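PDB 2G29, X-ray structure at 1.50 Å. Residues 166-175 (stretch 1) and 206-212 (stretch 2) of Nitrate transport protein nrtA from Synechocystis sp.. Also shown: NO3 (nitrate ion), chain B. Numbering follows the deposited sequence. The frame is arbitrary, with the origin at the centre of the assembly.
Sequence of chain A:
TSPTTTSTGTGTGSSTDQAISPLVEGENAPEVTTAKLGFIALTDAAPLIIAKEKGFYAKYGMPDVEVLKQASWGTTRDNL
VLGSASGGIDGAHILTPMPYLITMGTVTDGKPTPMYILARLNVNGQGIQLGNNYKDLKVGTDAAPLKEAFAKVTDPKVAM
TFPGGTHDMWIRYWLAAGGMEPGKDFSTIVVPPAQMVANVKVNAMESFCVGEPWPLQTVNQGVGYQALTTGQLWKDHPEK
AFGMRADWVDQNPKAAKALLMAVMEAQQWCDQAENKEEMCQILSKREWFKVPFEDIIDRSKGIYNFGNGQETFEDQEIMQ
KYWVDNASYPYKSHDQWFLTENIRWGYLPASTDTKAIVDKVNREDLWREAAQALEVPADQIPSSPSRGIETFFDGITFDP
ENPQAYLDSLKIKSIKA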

ATOM      1  N   THR A 166      -5.335  -0.258  -3.153  1.00  9.42           N
ATOM      2  CA  THR A 166      -5.600   0.067  -1.756  1.00  9.02           C
ATOM      3  C   THR A 166      -6.250   1.449  -1.542  1.00  9.32           C
ATOM      4  O   THR A 166      -7.268   1.533  -0.860  1.00  9.55           O
ATOM      5  N   HIS A 167      -5.693   2.512  -2.118  1.00  8.81           N
ATOM      6  CA  HIS A 167      -6.247   3.853  -1.861  1.00  7.02           C
ATOM      7  C   HIS A 167      -7.642   4.008  -2.400  1.00  9.12           C
ATOM      8  O   HIS A 167      -8.451   4.730  -1.796  1.00 10.76           O
ATOM      9  N   ASP A 168      -7.934   3.358  -3.518  1.00  9.94           N
ATOM     10  CA  ASP A 168      -9.285   3.378  -4.081  1.00 10.47           C
ATOM     11  C   ASP A 168     -10.211   2.743  -3.013  1.00 10.25           C
ATOM     12  O   ASP A 168     -11.278   3.287  -2.685  1.00 10.21           O
ATOM     13  N   MET A 169      -9.810   1.607  -2.435  1.00 10.00           N
ATOM     14  CA  MET A 169     -10.640   0.979  -1.395  1.00  8.99           C
ATOM     15  C   MET A 169     -10.776   1.865  -0.151  1.00  9.77           C
ATOM     16  O   MET A 169     -11.862   2.012   0.398  1.00 10.93           O
ATOM     17  N   TRP A 170      -9.694   2.521   0.263  1.00  9.74           N
ATOM     18  CA  TRP A 170      -9.790   3.338   1.486  1.00 10.51           C
ATOM     19  C   TRP A 170     -10.691   4.550   1.297  1.00 11.15           C
ATOM     20  O   TRP A 170     -11.568   4.816   2.126  1.00 10.72           O
ATOM     21  N   ILE A 171     -10.489   5.295   0.220  1.00  9.99           N
ATOM     22  CA  ILE A 171     -11.322   6.473   0.033  1.00  9.12           C
ATOM     23  C   ILE A 171     -12.790   6.127  -0.241  1.00 10.17           C
ATOM     24  O   ILE A 171     -13.671   6.823   0.245  1.00 11.29           O
ATOM     25  N   ARG A 172     -13.051   5.058  -0.987  1.00  9.88           N
ATOM     26  CA  ARG A 172     -14.432   4.630  -1.223  1.00 10.45           C
ATOM     27  C   ARG A 172     -15.060   4.162   0.085  1.00 11.55           C
ATOM     28  O   ARG A 172     -16.249   4.403   0.328  1.00 11.73           O
ATOM     29  N   TYR A 173     -14.298   3.486   0.945  1.00  9.89           N
ATOM     30  CA  TYR A 173     -14.860   3.007   2.215  1.00 10.37           C
ATOM     31  C   TYR A 173     -15.273   4.182   3.102  1.00 10.87           C
ATOM     32  O   TYR A 173     -16.357   4.193   3.707  1.00 11.22           O
ATOM     33  N   TRP A 174     -14.399   5.180   3.168  1.00 11.28           N
ATOM     34  CA  TRP A 174     -14.631   6.365   3.989  1.00 11.94           C
ATOM     35  C   TRP A 174     -15.838   7.144   3.474  1.00 12.05           C
ATOM     36  O   TRP A 174     -16.720   7.543   4.265  1.00 11.33           O
ATOM     37  N   LEU A 175     -15.917   7.342   2.156  1.00 10.68           N
ATOM     38  CA  LEU A 175     -17.025   8.117   1.588  1.00 12.03           C
ATOM     39  C   LEU A 175     -18.322   7.348   1.719  1.00 12.97           C
ATOM     40  O   LEU A 175     -19.356   7.932   2.049  1.00 13.24           O
ATOM     41  N   GLU A 206     -11.498  17.021  -5.450  1.00 12.18           N
ATOM     42  CA  GLU A 206     -11.931  17.574  -4.163  1.00 13.13           C
ATOM     43  C   GLU A 206     -11.241  16.929  -2.987  1.00 11.41           C
ATOM     44  O   GLU A 206     -11.037  17.555  -1.939  1.00 11.55           O
ATOM     45  N   SER A 207     -10.893  15.653  -3.169  1.00 12.58           N
ATOM     46  CA  SER A 207     -10.292  14.846  -2.099  1.00 11.82           C
ATOM     47  C   SER A 207      -9.395  13.808  -2.760  1.00 11.76           C
ATOM     48  O   SER A 207      -9.572  13.502  -3.939  1.00 11.70           O
ATOM     49  N   PHE A 208      -8.460  13.252  -1.991  1.00 10.80           N
ATOM     50  CA  PHE A 208      -7.573  12.240  -2.539  1.00 10.35           C
ATOM     51  C   PHE A 208      -6.972  11.360  -1.457  1.00 10.04           C
ATOM     52  O   PHE A 208      -6.850  11.769  -0.295  1.00 10.85           O
ATOM     53  N   CYS A 209      -6.559  10.166  -1.850  1.00 10.18           N
ATOM     54  CA  CYS A 209      -5.953   9.219  -0.930  1.00 10.10           C
ATOM     55  C   CYS A 209      -4.648   8.750  -1.547  1.00 10.98           C
ATOM     56  O   CYS A 209      -4.639   8.315  -2.714  1.00 10.57           O
ATOM     57  N   VAL A 210      -3.564   8.821  -0.758  1.00 10.22           N
ATOM     58  CA  VAL A 210      -2.215   8.493  -1.257  1.00 11.05           C
ATOM     59  C   VAL A 210      -1.323   8.205  -0.039  1.00  9.80           C
ATOM     60  O   VAL A 210      -1.627   8.625   1.062  1.00 10.30           O
ATOM     61  N   GLY A 211      -0.249   7.448  -0.223  1.00  9.87           N
ATOM     62  CA  GLY A 211       0.621   7.170   0.922  1.00  9.46           C
ATOM     63  C   GLY A 211       1.655   8.251   1.208  1.00 10.23           C
ATOM     64  O   GLY A 211       1.879   9.188   0.409  1.00 10.84           O
ATOM     65  N   GLU A 212       2.254   8.156   2.409  1.00 10.33           N
ATOM     66  CA  GLU A 212       3.303   9.107   2.778  1.00 10.57           C
ATOM     67  C   GLU A 212       4.383   9.045   1.685  1.00  9.62           C
ATOM     68  O   GLU A 212       4.636   7.985   1.091  1.00 10.09           O
TER

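The helix 166-175 packs against the strand 207-211 through a small, buried, largely apolar contact that has no hydrogen bond across it and that ends beside a bound nitrate ion. The two N-to-C directions make an angle of 138°, the axes approach to 7.7 Å, and the contact buries 323 Å² in all. Within the helix, H167, W170, I171 and W174 point toward the strand, the spacing of three and four residues that gathers side chains on one side of a helix. In the strand, S207 and C209 point toward the helix, whereas F208 and V210 point away, as expected of alternating residues.

C209 is the centre of the contact. The backbones come close here, with C209 CA 5.5 Å from H167 CA, and the small cysteine side chain lies between strand and helix. With chi1 t, C209 places SG 3.6 Å from H167 CB and 4.0 Å from W170 CB. The sulfur lies at the edge of both aromatic rings, 4.8 Å from the centroid of the H167 imidazole and 5.1 Å from that of the five-membered ring of W170; a polarizable atom of this size suits such a crevice. Its CB also meets I171 CB at 3.8 Å. I171, t at both chi angles, reaches to the strand with CD1, 3.7 Å from S207 OG and 3.8 Å from C209 N, so a flexible aliphatic chain covers backbone as well as side chain.

At the start of the strand, S207 (t) brings OG to 3.6 Å from W174 CZ3. The small serine side chain lies against the large indole, itself t at chi1, and the hydroxyl finds its hydrogen bond elsewhere in the structure.

H167, rotamer m, covers the other end of the strand. Its CB is 3.5 Å from C209 O, its ND1 3.7 Å from V210 CA, and its CE1 3.6 Å from G211 N. Neither H167 ND1 nor C209 O has a polar partner in the model, a cost of burying them here. Nitrate O2 lies over one face of the imidazole, and H167 NE2 is 2.9 Å from the nitrate N. G211 N donates to nitrate O2 at 3.1 Å with good geometry and to O1 through a weak bond, with G211 N to O1 at 2.9 Å. Glycine fits this position closely: an ideal CB on G211 would stand 2.3 Å from nitrate O1, a clash.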

ATOM      1  CB  THR A 166      -4.273   0.020  -0.918  1.00  8.37           C
ATOM      2  OG1 THR A 166      -3.351   0.947  -1.489  1.00 10.20           O
ATOM      3  CG2 THR A 166      -3.621  -1.391  -0.918  1.00  9.86           C
ATOM      4  CB  HIS A 167      -5.293   4.938  -2.394  1.00  9.77           C
ATOM      5  CG  HIS A 167      -3.890   4.661  -2.022  1.00  9.39           C
ATOM      6  ND1 HIS A 167      -3.333   5.007  -0.812  1.00 11.45           N
ATOM      7  CD2 HIS A 167      -2.975   3.896  -2.659  1.00  7.08           C
ATOM      8  CE1 HIS A 167      -2.128   4.463  -0.716  1.00  5.77           C
ATOM      9  NE2 HIS A 167      -1.894   3.786  -1.831  1.00 12.61           N
ATOM     10  CB  ASP A 168      -9.263   2.568  -5.392  1.00 10.26           C
ATOM     11  CG  ASP A 168     -10.557   2.667  -6.191  1.00 10.63           C
ATOM     12  OD1 ASP A 168     -11.301   3.662  -6.043  1.00 11.11           O
ATOM     13  OD2 ASP A 168     -10.792   1.752  -7.018  1.00 11.06           O
ATOM     14  CB  MET A 169     -10.061  -0.371  -0.970  1.00  9.21           C
ATOM     15  CG  MET A 169      -9.942  -1.427  -2.064  1.00 11.13           C
ATOM     16  SD  MET A 169     -11.445  -1.771  -3.023  1.00 11.46           S
ATOM     17  CE  MET A 169     -11.201  -0.667  -4.437  1.00 12.19           C
ATOM     18  CB  TRP A 170      -8.441   3.867   1.950  1.00 10.29           C
ATOM     19  CG  TRP A 170      -7.338   2.875   2.096  1.00  8.20           C
ATOM     20  CD1 TRP A 170      -6.031   3.101   1.773  1.00  9.19           C
ATOM     21  CD2 TRP A 170      -7.424   1.508   2.519  1.00  9.64           C
ATOM     22  NE1 TRP A 170      -5.295   1.949   1.956  1.00  9.61           N
ATOM     23  CE2 TRP A 170      -6.131   0.956   2.403  1.00  9.20           C
ATOM     24  CE3 TRP A 170      -8.473   0.680   2.975  1.00  9.54           C
ATOM     25  CZ2 TRP A 170      -5.841  -0.377   2.723  1.00 10.65           C
ATOM     26  CZ3 TRP A 170      -8.201  -0.638   3.295  1.00 10.90           C
ATOM     27  CH2 TRP A 170      -6.888  -1.166   3.167  1.00 12.00           C
ATOM     28  CB  ILE A 171     -10.677   7.444  -1.029  1.00 10.15           C
ATOM     29  CG1 ILE A 171     -11.143   8.871  -0.746  1.00 10.81           C
ATOM     30  CG2 ILE A 171     -11.010   7.027  -2.450  1.00 11.95           C
ATOM     31  CD1 ILE A 171     -10.341   9.919  -1.511  1.00 12.38           C
ATOM     32  CB  ARG A 172     -14.498   3.482  -2.215  1.00 11.00           C
ATOM     33  CG  ARG A 172     -14.223   3.896  -3.641  1.00 12.52           C
ATOM     34  CD  ARG A 172     -14.201   2.693  -4.559  1.00 10.95           C
ATOM     35  NE  ARG A 172     -14.060   3.145  -5.947  1.00 11.71           N
ATOM     36  CZ  ARG A 172     -14.992   2.986  -6.892  1.00 12.50           C
ATOM     37  NH1 ARG A 172     -16.144   2.357  -6.628  1.00 16.14           N
ATOM     38  NH2 ARG A 172     -14.800   3.543  -8.084  1.00 13.54           N
ATOM     39  CB  TYR A 173     -13.817   2.116   2.939  1.00 11.11           C
ATOM     40  CG  TYR A 173     -14.363   1.364   4.117  1.00 10.99           C
ATOM     41  CD1 TYR A 173     -14.766   0.035   3.984  1.00 10.62           C
ATOM     42  CD2 TYR A 173     -14.599   2.014   5.344  1.00 12.19           C
ATOM     43  CE1 TYR A 173     -15.395  -0.638   5.037  1.00 10.01           C
ATOM     44  CE2 TYR A 173     -15.262   1.350   6.385  1.00 10.95           C
ATOM     45  CZ  TYR A 173     -15.652   0.038   6.231  1.00  9.42           C
ATOM     46  OH  TYR A 173     -16.376  -0.666   7.199  1.00 11.55           O
ATOM     47  CB  TRP A 174     -13.346   7.208   3.969  1.00 11.53           C
ATOM     48  CG  TRP A 174     -13.406   8.628   4.543  1.00 12.06           C
ATOM     49  CD1 TRP A 174     -13.538   8.998   5.852  1.00 13.07           C
ATOM     50  CD2 TRP A 174     -13.204   9.815   3.803  1.00 11.23           C
ATOM     51  NE1 TRP A 174     -13.416  10.355   5.969  1.00 13.15           N
ATOM     52  CE2 TRP A 174     -13.222  10.892   4.725  1.00 12.96           C
ATOM     53  CE3 TRP A 174     -13.019  10.096   2.448  1.00 12.78           C
ATOM     54  CZ2 TRP A 174     -13.050  12.225   4.319  1.00 13.49           C
ATOM     55  CZ3 TRP A 174     -12.849  11.400   2.047  1.00 13.61           C
ATOM     56  CH2 TRP A 174     -12.871  12.460   2.983  1.00 13.07           C
ATOM     57  CB  LEU A 175     -16.759   8.504   0.121  1.00 12.50           C
ATOM     58  CG  LEU A 175     -15.677   9.591  -0.016  1.00 12.05           C
ATOM     59  CD1 LEU A 175     -15.152   9.680  -1.446  1.00 12.59           C
ATOM     60  CD2 LEU A 175     -16.254  10.952   0.412  1.00 13.69           C
ATOM     61  CB  GLU A 206     -13.443  17.335  -3.945  1.00 13.18           C
ATOM     62  CG  GLU A 206     -14.333  17.832  -5.072  1.00 14.08           C
ATOM     63  CD  GLU A 206     -14.076  19.280  -5.433  1.00 15.70           C
ATOM     64  OE1 GLU A 206     -13.814  19.542  -6.630  1.00 17.50           O
ATOM     65  OE2 GLU A 206     -14.098  20.132  -4.527  1.00 15.69           O
ATOM     66  CB  SER A 207     -11.424  14.128  -1.307  1.00 12.28           C
ATOM     67  OG  SER A 207     -10.933  13.357  -0.225  1.00 11.61           O
ATOM     68  CB  PHE A 208      -6.465  12.868  -3.419  1.00 10.63           C
ATOM     69  CG  PHE A 208      -5.503  13.801  -2.692  1.00 10.37           C
ATOM     70  CD1 PHE A 208      -4.225  13.350  -2.356  1.00 10.47           C
ATOM     71  CD2 PHE A 208      -5.820  15.158  -2.456  1.00 11.55           C
ATOM     72  CE1 PHE A 208      -3.268  14.251  -1.806  1.00 11.35           C
ATOM     73  CE2 PHE A 208      -4.881  16.025  -1.916  1.00 12.53           C
ATOM     74  CZ  PHE A 208      -3.586  15.568  -1.588  1.00 13.40           C
ATOM     75  CB  CYS A 209      -6.904   8.046  -0.702  1.00 10.86           C
ATOM     76  SG  CYS A 209      -6.302   6.865   0.514  1.00 10.91           S
ATOM     77  CB  VAL A 210      -1.657   9.719  -2.054  1.00 10.91           C
ATOM     78  CG1 VAL A 210      -1.491  10.934  -1.115  1.00 11.42           C
ATOM     79  CG2 VAL A 210      -0.325   9.409  -2.729  1.00 11.70           C
ATOM     80  CB  GLU A 212       3.910   8.730   4.124  1.00 10.13           C
ATOM     81  CG  GLU A 212       2.967   8.772   5.343  1.00  8.82           C
ATOM     82  CD  GLU A 212       2.377  10.155   5.681  1.00  9.48           C
ATOM     83  OE1 GLU A 212       2.770  11.185   5.067  1.00 11.68           O
ATOM     84  OE2 GLU A 212       1.539  10.195   6.610  1.00 11.00           O
TER
HETATM   85  N   NO3 B 700       0.453   5.308  -2.643  1.00 13.58           N
HETATM   86  O1  NO3 B 700       0.820   4.955  -1.376  1.00 11.55           O
HETATM   87  O2  NO3 B 700       0.043   6.498  -3.144  1.00 13.12           O
HETATM   88  O3  NO3 B 700       0.453   4.189  -3.668  1.00 12.31           O